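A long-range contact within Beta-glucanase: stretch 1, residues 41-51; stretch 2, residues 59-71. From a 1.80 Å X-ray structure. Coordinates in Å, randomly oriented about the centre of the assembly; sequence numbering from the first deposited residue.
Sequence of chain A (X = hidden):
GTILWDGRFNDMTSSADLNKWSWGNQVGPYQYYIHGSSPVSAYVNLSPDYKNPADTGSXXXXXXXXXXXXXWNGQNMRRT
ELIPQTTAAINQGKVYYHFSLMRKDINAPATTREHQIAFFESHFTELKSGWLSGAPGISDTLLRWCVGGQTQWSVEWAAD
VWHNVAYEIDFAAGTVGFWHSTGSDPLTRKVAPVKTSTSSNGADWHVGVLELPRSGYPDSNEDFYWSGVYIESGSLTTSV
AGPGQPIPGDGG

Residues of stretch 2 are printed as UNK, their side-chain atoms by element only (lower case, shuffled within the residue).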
# COMPACT_ATOMS: atom_id res chain seq x y z
N SER A 41 -16.91 0.13 7.48
CA SER A 41 -17.04 -1.27 7.08
C SER A 41 -17.35 -1.48 5.59
O SER A 41 -17.27 -2.60 5.08
CB SER A 41 -18.06 -2.00 7.98
OG SER A 41 -19.34 -1.46 7.82
N ALA A 42 -17.69 -0.41 4.88
CA ALA A 42 -17.88 -0.53 3.44
C ALA A 42 -16.52 -0.54 2.73
O ALA A 42 -16.40 -1.06 1.61
CB ALA A 42 -18.67 0.66 2.91
N TYR A 43 -15.50 0.04 3.38
CA TYR A 43 -14.18 0.19 2.77
C TYR A 43 -12.99 -0.55 3.37
O TYR A 43 -12.04 -0.88 2.66
CB TYR A 43 -13.83 1.69 2.75
CG TYR A 43 -14.90 2.57 2.23
CD1 TYR A 43 -15.43 2.38 0.96
CD2 TYR A 43 -15.35 3.67 2.99
CE1 TYR A 43 -16.38 3.26 0.46
CE2 TYR A 43 -16.30 4.54 2.50
CZ TYR A 43 -16.80 4.33 1.23
OH TYR A 43 -17.73 5.21 0.74
N VAL A 44 -13.03 -0.83 4.67
CA VAL A 44 -11.91 -1.48 5.30
C VAL A 44 -12.45 -2.54 6.27
O VAL A 44 -13.30 -2.24 7.08
CB VAL A 44 -11.08 -0.47 6.11
CG1 VAL A 44 -9.78 -1.15 6.60
CG2 VAL A 44 -10.72 0.76 5.24
N ASN A 45 -11.95 -3.76 6.15
CA ASN A 45 -12.37 -4.84 7.06
C ASN A 45 -11.15 -5.66 7.39
O ASN A 45 -10.34 -5.95 6.51
CB ASN A 45 -13.44 -5.72 6.40
CG ASN A 45 -14.75 -5.00 6.21
OD1 ASN A 45 -15.04 -4.45 5.14
ND2 ASN A 45 -15.55 -4.97 7.26
N LEU A 46 -11.02 -6.04 8.67
CA LEU A 46 -9.86 -6.81 9.10
C LEU A 46 -10.24 -8.27 9.36
O LEU A 46 -11.36 -8.55 9.81
CB LEU A 46 -9.30 -6.25 10.41
CG LEU A 46 -9.04 -4.75 10.51
CD1 LEU A 46 -8.56 -4.38 11.93
CD2 LEU A 46 -7.96 -4.38 9.47
N SER A 47 -9.31 -9.16 9.07
CA SER A 47 -9.49 -10.59 9.31
C SER A 47 -8.18 -11.33 9.15
O SER A 47 -7.29 -10.91 8.38
CB SER A 47 -10.52 -11.17 8.33
OG SER A 47 -10.59 -12.58 8.45
N PRO A 48 -8.00 -12.42 9.91
CA PRO A 48 -6.79 -13.21 9.82
C PRO A 48 -6.77 -13.83 8.42
O PRO A 48 -5.72 -14.24 7.93
CB PRO A 48 -6.99 -14.29 10.89
CG PRO A 48 -7.88 -13.60 11.89
CD PRO A 48 -8.88 -12.93 10.98
N ASP A 49 -7.93 -13.89 7.77
CA ASP A 49 -7.99 -14.50 6.46
C ASP A 49 -7.52 -13.55 5.37
O ASP A 49 -7.38 -13.95 4.23
CB ASP A 49 -9.41 -14.95 6.11
CG ASP A 49 -10.02 -15.89 7.17
OD1 ASP A 49 -9.26 -16.57 7.88
OD2 ASP A 49 -11.27 -15.96 7.26
N TYR A 50 -7.28 -12.30 5.73
CA TYR A 50 -6.92 -11.30 4.74
C TYR A 50 -5.44 -10.94 4.71
O TYR A 50 -5.08 -9.95 4.08
CB TYR A 50 -7.72 -10.02 5.00
CG TYR A 50 -9.22 -10.15 4.95
CD1 TYR A 50 -9.83 -11.19 4.25
CD2 TYR A 50 -10.03 -9.19 5.54
CE1 TYR A 50 -11.22 -11.27 4.13
CE2 TYR A 50 -11.41 -9.25 5.43
CZ TYR A 50 -12.00 -10.29 4.72
OH TYR A 50 -13.39 -10.34 4.61
N LYS A 51 -4.60 -11.68 5.41
CA LYS A 51 -3.15 -11.39 5.44
C LYS A 51 -2.33 -12.46 4.76
O LYS A 51 -2.84 -13.54 4.41
CB LYS A 51 -2.64 -11.32 6.87
CG LYS A 51 -2.67 -12.67 7.56
CD LYS A 51 -1.89 -12.68 8.87
CE LYS A 51 -1.64 -14.12 9.35
NZ LYS A 51 -0.75 -14.12 10.51
N UNK A 59 -1.42 -10.00 12.91
CA UNK A 59 -2.51 -10.88 13.36
C UNK A 59 -3.65 -10.92 12.34
O UNK A 59 -4.22 -11.98 12.06
n UNK A 59 -5.74 -7.54 17.10
c UNK A 59 -4.49 -10.96 16.67
n UNK A 59 -6.84 -9.37 16.25
c UNK A 59 -5.73 -8.82 16.74
c UNK A 59 -4.20 -11.27 15.21
c UNK A 59 -3.04 -10.42 14.71
n UNK A 59 -4.63 -9.54 16.94
N UNK A 60 -3.97 -9.76 11.78
CA UNK A 60 -5.05 -9.68 10.82
C UNK A 60 -4.57 -8.86 9.61
O UNK A 60 -3.68 -8.05 9.75
n UNK A 60 -9.33 -9.55 12.32
c UNK A 60 -6.23 -8.95 11.43
c UNK A 60 -8.25 -9.00 12.88
o UNK A 60 -8.31 -8.00 13.61
c UNK A 60 -6.95 -9.67 12.56
N UNK A 61 -5.17 -9.10 8.45
CA UNK A 61 -4.85 -8.32 7.27
C UNK A 61 -6.07 -7.44 7.05
O UNK A 61 -7.10 -7.60 7.71
N UNK A 62 -5.99 -6.51 6.11
CA UNK A 62 -7.11 -5.64 5.85
C UNK A 62 -7.59 -5.77 4.41
O UNK A 62 -6.79 -5.78 3.48
c UNK A 62 -6.70 -4.18 6.11
N UNK A 63 -8.90 -5.93 4.24
CA UNK A 63 -9.44 -5.93 2.89
C UNK A 63 -9.84 -4.47 2.69
O UNK A 63 -10.62 -3.92 3.47
c UNK A 63 -12.40 -7.82 1.23
n UNK A 63 -14.56 -8.68 1.88
c UNK A 63 -11.32 -6.74 1.38
c UNK A 63 -13.51 -7.63 2.18
c UNK A 63 -10.69 -6.81 2.78
N UNK A 64 -9.26 -3.83 1.68
CA UNK A 64 -9.56 -2.45 1.34
C UNK A 64 -10.41 -2.53 0.07
O UNK A 64 -10.04 -3.17 -0.91
c UNK A 64 -7.63 -1.40 2.53
c UNK A 64 -8.57 -0.27 0.50
c UNK A 64 -8.25 -1.62 1.14
c UNK A 64 -6.33 -0.61 2.55
N UNK A 65 -11.56 -1.89 0.13
CA UNK A 65 -12.53 -1.94 -0.95
C UNK A 65 -12.91 -0.62 -1.61
O UNK A 65 -13.10 0.39 -0.94
c UNK A 65 -14.96 -2.54 -1.42
o UNK A 65 -13.58 -3.90 0.05
c UNK A 65 -13.84 -2.55 -0.38
N UNK A 66 -13.04 -0.66 -2.92
CA UNK A 66 -13.51 0.50 -3.65
C UNK A 66 -14.88 0.04 -4.12
O UNK A 66 -15.00 -1.04 -4.72
c UNK A 66 -11.25 2.47 -3.90
c UNK A 66 -11.23 1.18 -4.69
c UNK A 66 -10.52 1.38 -6.06
c UNK A 66 -12.68 0.77 -4.90
N UNK A 67 -15.90 0.82 -3.82
CA UNK A 67 -17.24 0.46 -4.29
C UNK A 67 -17.83 1.67 -4.99
O UNK A 67 -17.11 2.61 -5.26
o UNK A 67 -19.09 0.65 -1.07
c UNK A 67 -18.52 1.03 -2.12
o UNK A 67 -18.30 2.25 -2.35
c UNK A 67 -18.13 -0.05 -3.14
N UNK A 68 -19.14 1.67 -5.27
CA UNK A 68 -19.71 2.80 -5.98
C UNK A 68 -19.70 4.12 -5.25
O UNK A 68 -19.90 5.18 -5.87
n UNK A 68 -22.16 0.45 -7.19
c UNK A 68 -21.21 1.36 -7.41
o UNK A 68 -20.43 1.29 -8.38
c UNK A 68 -21.14 2.50 -6.43
N UNK A 69 -19.44 4.09 -3.94
CA UNK A 69 -19.44 5.32 -3.14
C UNK A 69 -18.04 5.80 -2.72
O UNK A 69 -17.91 6.77 -1.98
c UNK A 69 -21.58 4.44 -2.15
c UNK A 69 -20.22 5.10 -1.85
o UNK A 69 -19.47 4.20 -1.02
N UNK A 70 -17.02 5.10 -3.19
CA UNK A 70 -15.64 5.41 -2.80
C UNK A 70 -15.04 6.65 -3.47
O UNK A 70 -13.99 6.56 -4.09
c UNK A 70 -14.76 4.20 -3.05
N UNK A 71 -15.71 7.78 -3.30
CA UNK A 71 -15.26 9.04 -3.87
C UNK A 71 -15.06 10.03 -2.74
O UNK A 71 -15.98 10.24 -1.94
c UNK A 71 -15.48 9.07 -7.22
o UNK A 71 -16.27 6.44 -9.57
c UNK A 71 -16.33 8.77 -6.15
c UNK A 71 -15.47 8.31 -8.36
c UNK A 71 -17.19 7.67 -6.27
c UNK A 71 -16.28 9.57 -4.88
c UNK A 71 -17.17 6.89 -7.41
c UNK A 71 -16.31 7.22 -8.45
O HOH W 1 -18.47 -1.97 0.14
O HOH W 2 -3.10 -14.48 12.45

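Position 59 carries three carbons, a nitrogen, and then a carbon bearing two more nitrogens: a guanidinium, so R59. Its CA-to-CB points away from stretch 1; the residue is exposed, and its NH2 is bonded elsewhere in the structure. Its backbone O joins the contact through a water that also accepts from K51 NZ.

Position 60 has three carbons, the third carrying one oxygen and one nitrogen, which fits glutamine, Q60. CA-to-CB points sideways, but the end of the side chain comes nearer, with NE2 3.2 Å from S47 CA and 3.7 Å from P48 CD, so the long side chain packs its amide along the backbone of the opposite strand.

Position 61 has no side-chain atoms and is G61. An ideal CB here would lie 2.2 Å from Y50 O and 2.6 Å from K51 N, both clashes; glycine lets the chain after S47 fold closely over this strand. Its backbone pairs with S47 in both directions, G61 N to S47 O at 2.8 Å and S47 N to G61 O at 3.0 Å.

Position 62 shows a single carbon, hence A62. This CB touches L46 CD2 at 3.6 Å and V44 CG1 at 4.3 Å, a small methyl packing against two larger apolar side chains on the same face of the sheet.

Position 63 has four carbons in a row ending in nitrogen: K63. On the face shared with N45, its CB lies over the Y50 ring, 4.0 Å from the centroid, and the chain, turned at chi3 (p), carries NZ to a weak hydrogen bond with Y50 OH at 3.4 Å. Lysine thus offers both aliphatic length and a polar tip.

Position 64 has four carbons forked at the first, one arm two carbons long, so it is I64. Buried and beta-branched, it suits a strand; it pairs with V44, and its CA lies 3.2 Å from Y43 O.

At position 65 one carbon carries an oxygen and a carbon, giving T65. Its CB approaches A42 O at 3.6 Å, its N donates to Y43 O at 2.8 Å, and its hydroxyl is satisfied elsewhere in the structure.

Position 66, four carbons forked at the second, is L66; it points away and is buried without touching stretch 1.

Position 67 has two carbons, the second with two oxygens: D67. OD1 lies 3.6 Å from Y43 CE1, at the ring edge, while a water links OD2 to A42 O.

At position 68 two carbons, the second carrying one oxygen and one nitrogen, make this a short amide, N68; it is exposed, lies within the type I turn from position 67 to position 70, and its CA-to-CB points away from stretch 1.

Position 69 again has one carbon bearing oxygen and carbon: T69. Y43 OH donates to its OG1 at 2.7 Å, and OG1 donates to D67 OD1.

Position 70, one carbon, is A70; A70 CB lies 4.0 Å from Y43 CE1, a modest apolar contact.

Position 71, a six-carbon ring bearing oxygen, is Y71, pointing away.

The contact is an antiparallel strand pair zipped by backbone hydrogen bonds, with Y43 anchoring the turn from D67 to A70 and Y50 covering K63.

Stretch 2 (59-71) RQGAKITLDNTAY
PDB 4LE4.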